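Local coordinates for cellulosome anchoring protein cohesin region (Clostridium thermocellum, PDB 4DH2), which binds a type I dockerin through its cohesin domain, the kind of pairing that anchors dockerin-bearing proteins in the cellulosome, at the interface of chains A and B. Coordinates in Å, arbitrary orientation; residue numbers count along the deposited sequence, not the author numbering. Chains: chain A, Cellulosome anchoring protein cohesin region; chain B, Dockerin type 1.

Contact 1 and contact 2 are two patches of one cohesin–dockerin interface, their C-alpha centres about 19 Å apart. On the cohesin they share strands 48-54 and 88-94 or the loops next to them: strand 88-94 gives A:Glu88 and A:Val90 to contact 2 and A:Asp94 to contact 1. The dockerin supplies a different helix to each, 18-28 to contact 1 and the C-terminal end of 54-64 to contact 2. Contact 1 is a charged and amide clamp along a helix, whereas contact 2 docks a helix end and the histidine beyond it, so both dockerin helices are tied to one cohesin sheet.

Contact 1: the interface of chains A and B. Residues chain A 47, 94, 96-98; chain B 21-22, 25-26, 29.
Helix 18-28 of the type I dockerin, which begins within its first calcium-binding loop, lies against the end of cohesin strand 88-94 and the loop after it, and B:Lys25 and B:Arg26 meet A:Asp94, A:Asp96 and A:Gln98. B:Lys25 runs out extended beyond CG and puts its ammonium NZ between two carboxylates. Tip to tip, B:Lys25 NZ makes a salt bridge to A:Asp94 OD2 at 2.7 Å. A second joins B:Lys25 NZ to A:Asp96 OD1 at 2.6 Å, where the side chains cross at about a right angle. Both oxygens use the anti lone pair, on the side away from the other oxygen of the same carboxylate. The paired negative charges probably favour a protonated lysine.

A:Asp94 is held in turn by A:Gln47, whose amide NE2 bonds to A:Asp94 OD1 at 2.8 Å, 40° out of the carboxylate plane.

One helix turn along from B:Val22, B:Arg26 stretches straight from CG to NE and gives NE to the amide oxygen OE1 of A:Gln98 at 2.8 Å. The acceptor lies near the guanidinium plane, but the donor stands 39° above the carbonyl plane. A:Gln98, bent at chi2 (-64°), crosses B:Arg26 at about a right angle, and its NE2 passes by the aliphatic part of B:Lys25, while its CG packs on B:Leu29 CD1 at 3.9 Å. B:Val22 CG1 sits under the rim of one guanidinium face, and its other methyl, CG2, meets A:Asp94 OD1 at 3.4 Å.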
# COMPACT_ATOMS: atom_id res chain seq x y z
N GLN A 47 4.57 9.51 7.32
CA GLN A 47 5.42 8.48 7.91
C GLN A 47 5.21 7.12 7.26
O GLN A 47 6.18 6.37 7.00
CB GLN A 47 5.10 8.39 9.40
CG GLN A 47 5.60 7.15 10.12
CD GLN A 47 7.10 7.19 10.31
OE1 GLN A 47 7.64 8.18 10.81
NE2 GLN A 47 7.78 6.15 9.88
N ASP A 94 7.06 2.93 4.71
CA ASP A 94 7.32 3.41 6.04
C ASP A 94 8.73 4.00 6.06
O ASP A 94 9.66 3.39 5.55
CB ASP A 94 7.26 2.26 7.04
CG ASP A 94 7.67 2.66 8.44
OD1 ASP A 94 7.04 3.59 8.99
OD2 ASP A 94 8.64 2.06 9.00
N ASP A 96 11.62 3.94 7.58
CA ASP A 96 12.04 2.81 8.39
C ASP A 96 12.85 3.14 9.64
O ASP A 96 12.74 2.45 10.64
CB ASP A 96 12.85 1.90 7.47
CG ASP A 96 13.26 0.59 8.12
OD1 ASP A 96 12.38 -0.17 8.60
OD2 ASP A 96 14.48 0.34 8.15
N LYS A 97 13.62 4.21 9.59
CA LYS A 97 14.50 4.55 10.70
C LYS A 97 13.81 5.35 11.80
O LYS A 97 14.37 5.50 12.91
CB LYS A 97 15.72 5.30 10.19
CG LYS A 97 16.56 4.44 9.29
CD LYS A 97 17.68 5.23 8.64
CE LYS A 97 18.55 4.31 7.78
NZ LYS A 97 19.01 3.13 8.56
N GLN A 98 12.60 5.83 11.53
CA GLN A 98 11.75 6.38 12.57
C GLN A 98 12.28 7.60 13.29
O GLN A 98 11.99 7.77 14.47
CB GLN A 98 11.44 5.33 13.63
CG GLN A 98 10.86 4.05 13.05
CD GLN A 98 9.50 4.26 12.39
OE1 GLN A 98 8.77 5.19 12.74
NE2 GLN A 98 9.17 3.40 11.43
N TYR B 21 2.37 -1.41 12.65
CA TYR B 21 3.67 -1.63 12.02
C TYR B 21 4.71 -0.60 12.47
O TYR B 21 5.86 -0.94 12.84
CB TYR B 21 3.51 -1.55 10.50
CG TYR B 21 4.73 -1.91 9.68
CD1 TYR B 21 5.36 -3.13 9.83
CD2 TYR B 21 5.21 -1.03 8.71
CE1 TYR B 21 6.46 -3.46 9.08
CE2 TYR B 21 6.32 -1.36 7.95
CZ TYR B 21 6.93 -2.58 8.15
OH TYR B 21 8.03 -2.93 7.40
N VAL B 22 4.33 0.67 12.43
CA VAL B 22 5.22 1.74 12.88
C VAL B 22 5.57 1.57 14.35
O VAL B 22 6.76 1.68 14.75
CB VAL B 22 4.57 3.11 12.65
CG1 VAL B 22 5.41 4.20 13.23
CG2 VAL B 22 4.37 3.35 11.12
N LYS B 25 8.08 -1.33 14.80
CA LYS B 25 9.41 -0.84 14.42
C LYS B 25 10.03 0.02 15.49
O LYS B 25 11.23 -0.16 15.84
CB LYS B 25 9.36 -0.08 13.09
CG LYS B 25 9.42 -0.98 11.86
CD LYS B 25 9.78 -0.16 10.61
CE LYS B 25 9.72 -0.95 9.28
NZ LYS B 25 9.89 -0.06 8.02
N ARG B 26 9.27 0.98 16.01
CA ARG B 26 9.80 1.86 17.06
C ARG B 26 10.09 1.10 18.32
O ARG B 26 11.04 1.38 19.02
CB ARG B 26 8.81 2.99 17.36
CG ARG B 26 8.73 3.94 16.18
CD ARG B 26 7.73 5.08 16.43
NE ARG B 26 7.65 5.86 15.21
CZ ARG B 26 6.82 6.87 15.01
NH1 ARG B 26 6.02 7.25 15.98
NH2 ARG B 26 6.82 7.50 13.84
N LEU B 29 13.30 -0.82 17.93
CA LEU B 29 14.41 0.13 17.94
C LEU B 29 14.62 0.78 19.29
O LEU B 29 15.58 1.51 19.50
CB LEU B 29 14.18 1.23 16.91
CG LEU B 29 14.26 0.79 15.47
CD1 LEU B 29 13.73 1.89 14.56
CD2 LEU B 29 15.72 0.47 15.13

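Contact 2: the interface of chains A and B. Residues chain A 50, 52, 81, 83, 88, 90, 138; chain B 64-66.
The imidazole of B:His66 lies with one face over A:Val90, whose CG1 stands 4.3 Å above the ring plane at its centre, and with A:Glu88 OE1 at its edge, in plane. The histidine follows the last helix of the type I dockerin, 54-64, and lands on the cohesin sheet formed in part by strands 48-54, 78-83 and 88-94.

Ring nitrogen ND1 donates to carboxylate oxygen A:Glu88 OE1 at 2.9 Å, nearly straight at 164°. The acceptor is approached on its syn side, and the carboxylate is turned 45° against the ring. A:Glu88 reaches this edge because its CG is anti to the backbone N (chi1 -173°) and the chain stays extended beyond it. Its other oxygen, OE2, is met by the hydroxyl OG of A:Ser52 from above the carboxylate plane at 2.8 Å, a second-shell bond that may help fix the carboxylate's rotation. That hydroxyl lies between A:Glu88 and the poorly ordered A:Glu138, and its one hydrogen can serve either carboxylate at a time. The acidic partner may favour a protonated ring, although the charge is not seen.

Across the ring, NE2 is linked to water 1 at 2.9 Å, and the water continues to the amide oxygen A:Asn50 OD1. That same amide turns its ND2 to the helix-terminal carbonyl B:Leu64 O at 3.0 Å, coming from well above the carbonyl plane.

The next carbonyl, B:Leu65 O, accepts ND2 of A:Asn81 at 3.1 Å, with the donor tilted from the carbonyl plane. Together the two asparagines cap successive backbone oxygens where the helix finishes. Carbon contacts complete the patch: CG2 of A:Val83 touches B:His66 CB at 3.8 Å, while CB of B:Leu65 meets A:Asn81 CB at 3.9 Å.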
# COMPACT_ATOMS: atom_id res chain seq x y z
N ASN A 50 -0.32 2.53 3.36
CA ASN A 50 -0.62 1.19 2.88
C ASN A 50 -1.84 1.40 2.01
O ASN A 50 -2.86 1.94 2.47
CB ASN A 50 -0.85 0.34 4.12
CG ASN A 50 -1.15 -1.14 3.87
OD1 ASN A 50 -1.83 -1.73 4.70
ND2 ASN A 50 -0.63 -1.74 2.79
N SER A 52 -4.07 -0.22 -1.62
CA SER A 52 -4.33 -1.30 -2.61
C SER A 52 -4.98 -0.72 -3.86
O SER A 52 -5.87 0.18 -3.77
CB SER A 52 -5.34 -2.33 -2.06
OG SER A 52 -4.76 -3.07 -1.00
N ASN A 81 3.38 -5.82 -3.19
CA ASN A 81 3.07 -7.20 -3.47
C ASN A 81 1.88 -7.28 -4.42
O ASN A 81 0.87 -6.59 -4.23
CB ASN A 81 2.67 -7.92 -2.19
CG ASN A 81 2.33 -9.36 -2.45
OD1 ASN A 81 3.16 -10.10 -2.99
ND2 ASN A 81 1.13 -9.76 -2.10
N VAL A 83 -1.09 -9.50 -5.47
CA VAL A 83 -1.92 -10.63 -5.14
C VAL A 83 -2.59 -11.08 -6.43
O VAL A 83 -3.68 -10.63 -6.77
CB VAL A 83 -2.98 -10.30 -4.08
CG1 VAL A 83 -3.69 -11.55 -3.64
CG2 VAL A 83 -2.32 -9.61 -2.86
N GLU A 88 -4.73 -7.67 -7.43
CA GLU A 88 -4.57 -6.58 -6.50
C GLU A 88 -3.09 -6.24 -6.37
O GLU A 88 -2.23 -7.12 -6.28
CB GLU A 88 -5.13 -6.98 -5.12
CG GLU A 88 -5.16 -5.83 -4.12
CD GLU A 88 -5.40 -6.26 -2.66
OE1 GLU A 88 -5.05 -7.40 -2.28
OE2 GLU A 88 -5.90 -5.43 -1.88
N VAL A 90 -0.64 -4.22 -3.84
CA VAL A 90 -0.60 -3.64 -2.50
C VAL A 90 0.74 -2.95 -2.30
O VAL A 90 1.80 -3.48 -2.66
CB VAL A 90 -0.80 -4.71 -1.41
CG1 VAL A 90 -1.03 -4.06 -0.07
CG2 VAL A 90 -2.00 -5.58 -1.77
N GLU A 138 -8.53 -0.65 0.26
CA GLU A 138 -8.11 0.00 1.50
C GLU A 138 -6.92 0.96 1.29
O GLU A 138 -6.05 0.79 0.43
CB GLU A 138 -7.77 -1.04 2.57
CG GLU A 138 -6.64 -1.98 2.20
CD GLU A 138 -5.28 -1.31 2.24
OE1 GLU A 138 -4.44 -1.64 1.38
OE2 GLU A 138 -5.07 -0.45 3.14
N LEU B 64 0.41 -6.78 5.89
CA LEU B 64 -0.10 -5.53 5.35
C LEU B 64 0.03 -5.51 3.82
O LEU B 64 -0.69 -4.75 3.16
CB LEU B 64 0.60 -4.32 5.98
CG LEU B 64 0.29 -4.12 7.46
CD1 LEU B 64 1.12 -2.95 7.97
CD2 LEU B 64 -1.22 -3.88 7.71
N LEU B 65 0.95 -6.31 3.29
CA LEU B 65 1.13 -6.46 1.85
C LEU B 65 0.19 -7.55 1.29
O LEU B 65 0.23 -7.84 0.10
CB LEU B 65 2.58 -6.82 1.53
CG LEU B 65 3.63 -5.68 1.62
CD1 LEU B 65 5.04 -6.21 1.47
CD2 LEU B 65 3.39 -4.56 0.58
N HIS B 66 -0.65 -8.13 2.15
CA HIS B 66 -1.57 -9.22 1.80
C HIS B 66 -0.85 -10.47 1.27
O HIS B 66 -1.40 -11.25 0.47
CB HIS B 66 -2.60 -8.72 0.78
CG HIS B 66 -3.38 -7.54 1.27
ND1 HIS B 66 -4.39 -6.96 0.54
CD2 HIS B 66 -3.29 -6.83 2.42
CE1 HIS B 66 -4.89 -5.95 1.22
NE2 HIS B 66 -4.23 -5.84 2.36
O HOH W 1 -3.63 -3.84 4.36